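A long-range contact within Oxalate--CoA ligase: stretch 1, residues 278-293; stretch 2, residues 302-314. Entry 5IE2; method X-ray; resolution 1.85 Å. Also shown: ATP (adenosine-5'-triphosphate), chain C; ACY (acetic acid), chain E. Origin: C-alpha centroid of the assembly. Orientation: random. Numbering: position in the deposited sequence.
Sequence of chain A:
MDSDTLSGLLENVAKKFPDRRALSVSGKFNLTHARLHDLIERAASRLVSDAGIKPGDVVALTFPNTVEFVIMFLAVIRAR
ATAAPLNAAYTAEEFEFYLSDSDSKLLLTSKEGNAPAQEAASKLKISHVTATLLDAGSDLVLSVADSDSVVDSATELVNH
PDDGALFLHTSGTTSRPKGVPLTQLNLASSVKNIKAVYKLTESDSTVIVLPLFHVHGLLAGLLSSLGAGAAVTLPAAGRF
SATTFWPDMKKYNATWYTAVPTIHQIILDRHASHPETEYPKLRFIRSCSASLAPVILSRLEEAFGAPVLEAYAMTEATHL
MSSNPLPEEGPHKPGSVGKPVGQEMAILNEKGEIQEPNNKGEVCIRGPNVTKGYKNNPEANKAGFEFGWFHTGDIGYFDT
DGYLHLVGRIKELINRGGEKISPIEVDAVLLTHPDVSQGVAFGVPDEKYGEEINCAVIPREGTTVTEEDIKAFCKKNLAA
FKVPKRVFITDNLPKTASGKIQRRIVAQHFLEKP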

# COMPACT_ATOMS: atom_id res chain seq x y z
N GLU A 278 26.75 -10.16 -5.04
CA GLU A 278 26.05 -9.90 -6.31
C GLU A 278 24.53 -9.74 -6.12
O GLU A 278 23.93 -10.39 -5.26
N TYR A 279 23.92 -8.90 -6.94
CA TYR A 279 22.46 -8.66 -6.89
C TYR A 279 21.79 -9.27 -8.08
O TYR A 279 22.38 -9.34 -9.15
N PRO A 280 20.53 -9.69 -7.92
CA PRO A 280 19.82 -10.17 -9.10
C PRO A 280 19.50 -9.02 -10.06
O PRO A 280 19.43 -7.86 -9.62
N LYS A 281 19.38 -9.31 -11.35
CA LYS A 281 18.98 -8.29 -12.34
C LYS A 281 17.47 -8.17 -12.35
O LYS A 281 16.81 -9.03 -12.90
N LEU A 282 16.92 -7.10 -11.80
CA LEU A 282 15.44 -6.96 -11.76
C LEU A 282 14.94 -6.23 -13.01
O LEU A 282 15.67 -5.39 -13.58
N ARG A 283 13.72 -6.51 -13.42
CA ARG A 283 13.06 -5.77 -14.46
C ARG A 283 12.80 -4.32 -14.04
O ARG A 283 12.97 -3.40 -14.83
N PHE A 284 12.38 -4.14 -12.80
CA PHE A 284 12.12 -2.79 -12.27
C PHE A 284 11.98 -2.86 -10.76
O PHE A 284 11.80 -3.93 -10.16
N ILE A 285 12.05 -1.69 -10.15
CA ILE A 285 11.81 -1.54 -8.73
C ILE A 285 10.70 -0.50 -8.64
O ILE A 285 10.77 0.48 -9.34
N ARG A 286 9.68 -0.76 -7.82
CA ARG A 286 8.57 0.16 -7.75
C ARG A 286 8.51 0.89 -6.40
O ARG A 286 8.86 0.31 -5.35
N SER A 287 8.06 2.17 -6.42
CA SER A 287 7.83 2.91 -5.20
C SER A 287 6.44 3.52 -5.23
O SER A 287 6.01 3.90 -6.28
N CYS A 288 5.72 3.54 -4.11
CA CYS A 288 4.36 4.12 -4.08
C CYS A 288 4.06 4.54 -2.65
O CYS A 288 4.85 4.20 -1.74
N SER A 289 2.96 5.28 -2.46
CA SER A 289 2.29 5.58 -1.16
C SER A 289 2.75 6.88 -0.50
O SER A 289 2.01 7.41 0.33
N ALA A 290 3.96 7.35 -0.82
CA ALA A 290 4.46 8.62 -0.31
C ALA A 290 5.48 9.08 -1.32
O ALA A 290 6.01 8.22 -2.04
N SER A 291 5.82 10.38 -1.38
CA SER A 291 6.69 10.82 -2.49
C SER A 291 8.06 10.23 -2.38
O SER A 291 8.66 10.15 -1.28
N LEU A 292 8.57 9.76 -3.52
CA LEU A 292 9.95 9.28 -3.64
C LEU A 292 10.85 10.45 -4.06
O LEU A 292 10.74 10.96 -5.19
N ALA A 293 11.73 10.92 -3.18
CA ALA A 293 12.59 12.02 -3.57
C ALA A 293 13.47 11.57 -4.73
O ALA A 293 13.94 10.42 -4.75
N GLU A 302 21.36 3.45 -8.93
CA GLU A 302 22.82 3.24 -8.88
C GLU A 302 23.20 1.98 -8.11
O GLU A 302 24.14 1.25 -8.48
N ALA A 303 22.50 1.74 -7.01
CA ALA A 303 22.82 0.60 -6.15
C ALA A 303 22.46 -0.71 -6.83
O ALA A 303 23.24 -1.65 -6.77
N PHE A 304 21.26 -0.79 -7.44
CA PHE A 304 20.77 -2.11 -7.89
C PHE A 304 20.58 -2.29 -9.39
O PHE A 304 20.23 -3.39 -9.83
N GLY A 305 20.77 -1.23 -10.15
CA GLY A 305 20.88 -1.28 -11.59
C GLY A 305 19.57 -1.58 -12.31
O GLY A 305 19.60 -2.11 -13.42
N ALA A 306 18.43 -1.26 -11.69
CA ALA A 306 17.14 -1.46 -12.34
C ALA A 306 16.39 -0.13 -12.40
O ALA A 306 16.59 0.71 -11.52
N PRO A 307 15.54 0.04 -13.41
CA PRO A 307 14.72 1.28 -13.45
C PRO A 307 13.77 1.37 -12.24
O PRO A 307 13.14 0.38 -11.86
N VAL A 308 13.64 2.58 -11.69
CA VAL A 308 12.79 2.79 -10.51
C VAL A 308 11.56 3.56 -10.94
O VAL A 308 11.70 4.68 -11.44
N LEU A 309 10.40 2.92 -10.82
CA LEU A 309 9.13 3.46 -11.33
C LEU A 309 8.25 3.85 -10.16
O LEU A 309 7.84 2.99 -9.35
N GLU A 310 7.96 5.14 -10.06
CA GLU A 310 7.09 5.64 -9.01
C GLU A 310 5.62 5.66 -9.44
O GLU A 310 5.29 6.01 -10.58
N ALA A 311 4.77 5.22 -8.52
CA ALA A 311 3.33 5.20 -8.76
C ALA A 311 2.63 6.04 -7.67
O ALA A 311 3.21 6.29 -6.62
N TYR A 312 1.36 6.37 -7.92
CA TYR A 312 0.50 7.13 -7.01
C TYR A 312 -0.77 6.29 -6.77
O TYR A 312 -1.33 5.74 -7.72
N ALA A 313 -1.14 6.13 -5.51
CA ALA A 313 -2.20 5.19 -5.15
C ALA A 313 -2.91 5.58 -3.87
O ALA A 313 -2.39 6.34 -3.11
N MET A 314 -4.13 5.07 -3.65
CA MET A 314 -4.81 5.34 -2.39
C MET A 314 -5.85 4.27 -2.14
O MET A 314 -6.29 3.56 -3.05

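The side chain of Glu 310 makes the central polar contact between the two stretches. Extended with chi1 and chi2 both t, it carries its carboxylate across to the loop after the first strand, where Leu 292 N donates a hydrogen bond to Glu 310 OE2 (2.9 Å). Glu 310 OE2 also accepts from ATP N6 (3.1 Å), so one carboxylate ties the loop to the adenine; ATP N6 also donates to Ala 311 O (2.9 Å). A water joins this cluster, accepting from Ser 287 OG (2.8 Å; chi1 t) and donating to Ala 290 O (2.8 Å) and Glu 310 OE2 (3.0 Å).

A parallel backbone ladder also joins the stretches, in which Ile 285 N donates to Pro 307 O (2.9 Å), Leu 309 N to Ile 285 O (2.9 Å), Ser 287 N to Leu 309 O (3.1 Å) and Ala 311 N to Ser 287 O (2.9 Å). This register places Ile 285, Ser 287, Val 308 and Glu 310 on one face of the sheet and Arg 286 and Leu 309 on the other.

On the first face, Ile 285 (m, t) sets CD1 4.0 Å from Phe 304 CB and CB 4.1 Å from Val 308 CG2, while Leu 292 (t, p) points toward the second stretch and brings CD2 to 3.6 Å from Val 308 CG1. Phe 284, its CA-to-CB bond sideways, sets CB 3.8 Å from Leu 309 CD1; on the other face, the extended Arg 286 places NH2 3.4 Å from Ala 311 CB. Cys 288 (t) packs SG 3.4 Å from Ala 313 CB.

Farther out, Ala 306 points toward the first stretch, its CB 4.0 Å from Leu 282 CB. Phe 304 (m) directs its edge toward the face of Tyr 279 (m), with ring centroids 5.1 Å apart. Nearby, a water bridges Pro 280 O (2.8 Å) and Phe 304 O (2.5 Å).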

# COMPACT_ATOMS: atom_id res chain seq x y z
CB GLU A 278 26.31 -10.99 -7.34
CG GLU A 278 25.72 -12.33 -7.01
CD GLU A 278 26.03 -13.37 -8.08
OE1 GLU A 278 25.72 -14.56 -7.87
OE2 GLU A 278 26.51 -12.97 -9.16
CB TYR A 279 22.16 -7.15 -6.86
CG TYR A 279 22.53 -6.54 -5.56
CD1 TYR A 279 21.72 -6.70 -4.45
CD2 TYR A 279 23.73 -5.80 -5.42
CE1 TYR A 279 22.07 -6.17 -3.22
CE2 TYR A 279 24.09 -5.26 -4.21
CZ TYR A 279 23.28 -5.44 -3.10
OH TYR A 279 23.66 -4.89 -1.88
CB PRO A 280 18.55 -10.79 -8.52
CG PRO A 280 18.35 -10.08 -7.21
CD PRO A 280 19.74 -9.75 -6.69
CB LYS A 281 19.44 -8.65 -13.76
CG LYS A 281 20.33 -7.62 -14.44
CD LYS A 281 21.39 -8.29 -15.39
CE LYS A 281 21.74 -7.42 -16.63
NZ LYS A 281 22.88 -7.94 -17.47
CB LEU A 282 15.05 -6.18 -10.51
CG LEU A 282 15.55 -6.77 -9.22
CD1 LEU A 282 15.14 -5.88 -7.99
CD2 LEU A 282 15.02 -8.23 -9.04
CB ARG A 283 11.71 -6.43 -14.84
CG ARG A 283 11.80 -7.68 -15.64
CD ARG A 283 10.59 -7.74 -16.65
NE ARG A 283 9.35 -7.95 -15.97
CZ ARG A 283 8.29 -7.14 -16.04
NH1 ARG A 283 8.30 -6.01 -16.77
NH2 ARG A 283 7.21 -7.49 -15.39
CB PHE A 284 10.82 -2.16 -12.88
CG PHE A 284 9.56 -2.89 -12.50
CD1 PHE A 284 8.78 -2.49 -11.42
CD2 PHE A 284 9.16 -4.00 -13.22
CE1 PHE A 284 7.61 -3.17 -11.10
CE2 PHE A 284 8.00 -4.68 -12.91
CZ PHE A 284 7.22 -4.28 -11.85
CB ILE A 285 13.08 -1.06 -7.97
CG1 ILE A 285 14.09 -2.23 -7.89
CG2 ILE A 285 12.71 -0.56 -6.52
CD1 ILE A 285 15.51 -1.72 -7.41
CB ARG A 286 7.27 -0.63 -8.02
CG ARG A 286 5.99 0.26 -7.99
CD ARG A 286 4.80 -0.68 -8.26
NE ARG A 286 3.53 0.06 -8.32
CZ ARG A 286 2.63 0.12 -7.34
NH1 ARG A 286 2.81 -0.47 -6.14
NH2 ARG A 286 1.50 0.80 -7.56
CB SER A 287 8.91 4.01 -5.05
OG SER A 287 8.76 4.75 -3.82
CB CYS A 288 3.34 3.08 -4.64
SG CYS A 288 1.72 3.78 -4.96
CB SER A 289 2.42 4.47 -0.10
OG SER A 289 1.98 3.19 -0.62
CB ALA A 290 5.13 8.44 1.10
CB SER A 291 6.79 12.35 -2.60
OG SER A 291 7.27 12.85 -1.40
CB LEU A 292 10.10 8.17 -4.70
CG LEU A 292 11.49 7.55 -4.89
CD1 LEU A 292 11.86 6.72 -3.68
CD2 LEU A 292 11.55 6.64 -6.13
CB ALA A 293 13.45 12.47 -2.36
CB GLU A 302 23.51 4.44 -8.24
CG GLU A 302 25.03 4.31 -8.23
CD GLU A 302 25.60 4.30 -9.64
OE1 GLU A 302 25.33 5.28 -10.38
OE2 GLU A 302 26.27 3.31 -10.03
CB ALA A 303 22.08 0.70 -4.84
CB PHE A 304 19.44 -2.40 -7.17
CG PHE A 304 19.56 -2.25 -5.68
CD1 PHE A 304 20.59 -2.91 -4.96
CD2 PHE A 304 18.72 -1.38 -4.99
CE1 PHE A 304 20.71 -2.75 -3.59
CE2 PHE A 304 18.81 -1.22 -3.62
CZ PHE A 304 19.84 -1.89 -2.89
CB ALA A 306 16.30 -2.50 -11.58
CB PRO A 307 13.93 1.15 -14.76
CG PRO A 307 13.85 -0.36 -14.97
CD PRO A 307 15.22 -0.86 -14.53
CB VAL A 308 13.54 3.54 -9.42
CG1 VAL A 308 12.60 3.91 -8.25
CG2 VAL A 308 14.68 2.62 -8.90
CB LEU A 309 8.42 2.42 -12.19
CG LEU A 309 9.33 1.73 -13.24
CD1 LEU A 309 8.51 0.67 -14.01
CD2 LEU A 309 9.91 2.82 -14.23
CB GLU A 310 7.51 7.07 -8.63
CG GLU A 310 6.83 7.52 -7.34
CD GLU A 310 7.22 8.91 -6.86
OE1 GLU A 310 7.90 9.66 -7.59
OE2 GLU A 310 6.80 9.25 -5.72
CB ALA A 311 2.79 3.78 -8.72
CB TYR A 312 0.19 8.48 -7.65
CG TYR A 312 -1.00 9.29 -7.11
CD1 TYR A 312 -1.08 9.64 -5.76
CD2 TYR A 312 -1.93 9.82 -7.99
CE1 TYR A 312 -2.15 10.47 -5.27
CE2 TYR A 312 -2.96 10.64 -7.54
CZ TYR A 312 -3.08 10.95 -6.20
OH TYR A 312 -4.13 11.73 -5.78
CB ALA A 313 -1.63 3.76 -4.98
CB MET A 314 -5.45 6.76 -2.42
CG MET A 314 -6.66 6.90 -3.36
SD MET A 314 -7.09 8.66 -3.54
CE MET A 314 -7.30 9.26 -1.85
PG ATP C . -6.18 9.33 5.38
O1G ATP C . -5.83 10.81 5.49
O2G ATP C . -6.81 8.77 6.60
O3G ATP C . -7.01 9.05 4.13
PB ATP C . -3.92 8.41 3.83
O1B ATP C . -2.44 8.32 4.13
O2B ATP C . -4.45 9.45 2.90
O3B ATP C . -4.79 8.48 5.22
PA ATP C . -3.75 6.03 2.08
O1A ATP C . -4.93 5.67 1.20
O2A ATP C . -2.95 4.97 2.72
O3A ATP C . -4.34 6.92 3.29
O5' ATP C . -2.82 7.07 1.29
C5' ATP C . -3.15 7.63 -0.01
C4' ATP C . -2.44 9.00 -0.07
O4' ATP C . -1.02 8.78 -0.14
C3' ATP C . -2.71 9.72 -1.35
O3' ATP C . -3.96 10.41 -1.26
C2' ATP C . -1.54 10.67 -1.46
O2' ATP C . -1.73 11.75 -0.53
C1' ATP C . -0.44 9.83 -0.89
N9 ATP C . 0.40 9.20 -1.95
C8 ATP C . 0.28 7.98 -2.49
N7 ATP C . 1.28 7.80 -3.41
C5 ATP C . 2.04 8.95 -3.40
C6 ATP C . 3.25 9.41 -4.11
N6 ATP C . 3.90 8.57 -5.00
N1 ATP C . 3.71 10.64 -3.80
C2 ATP C . 3.09 11.44 -2.90
N3 ATP C . 1.97 11.09 -2.21
C4 ATP C . 1.45 9.85 -2.44
C ACY E . -1.32 3.24 -1.47
O ACY E . -0.12 2.92 -1.80
OXT ACY E . -2.36 2.75 -2.00
CH3 ACY E . -1.51 4.29 -0.41
O HOH W 1 18.60 -5.25 -10.10
O HOH W 2 18.03 -4.59 -14.39
O HOH W 3 6.82 6.68 -4.18
O HOH W 4 8.45 11.97 -6.66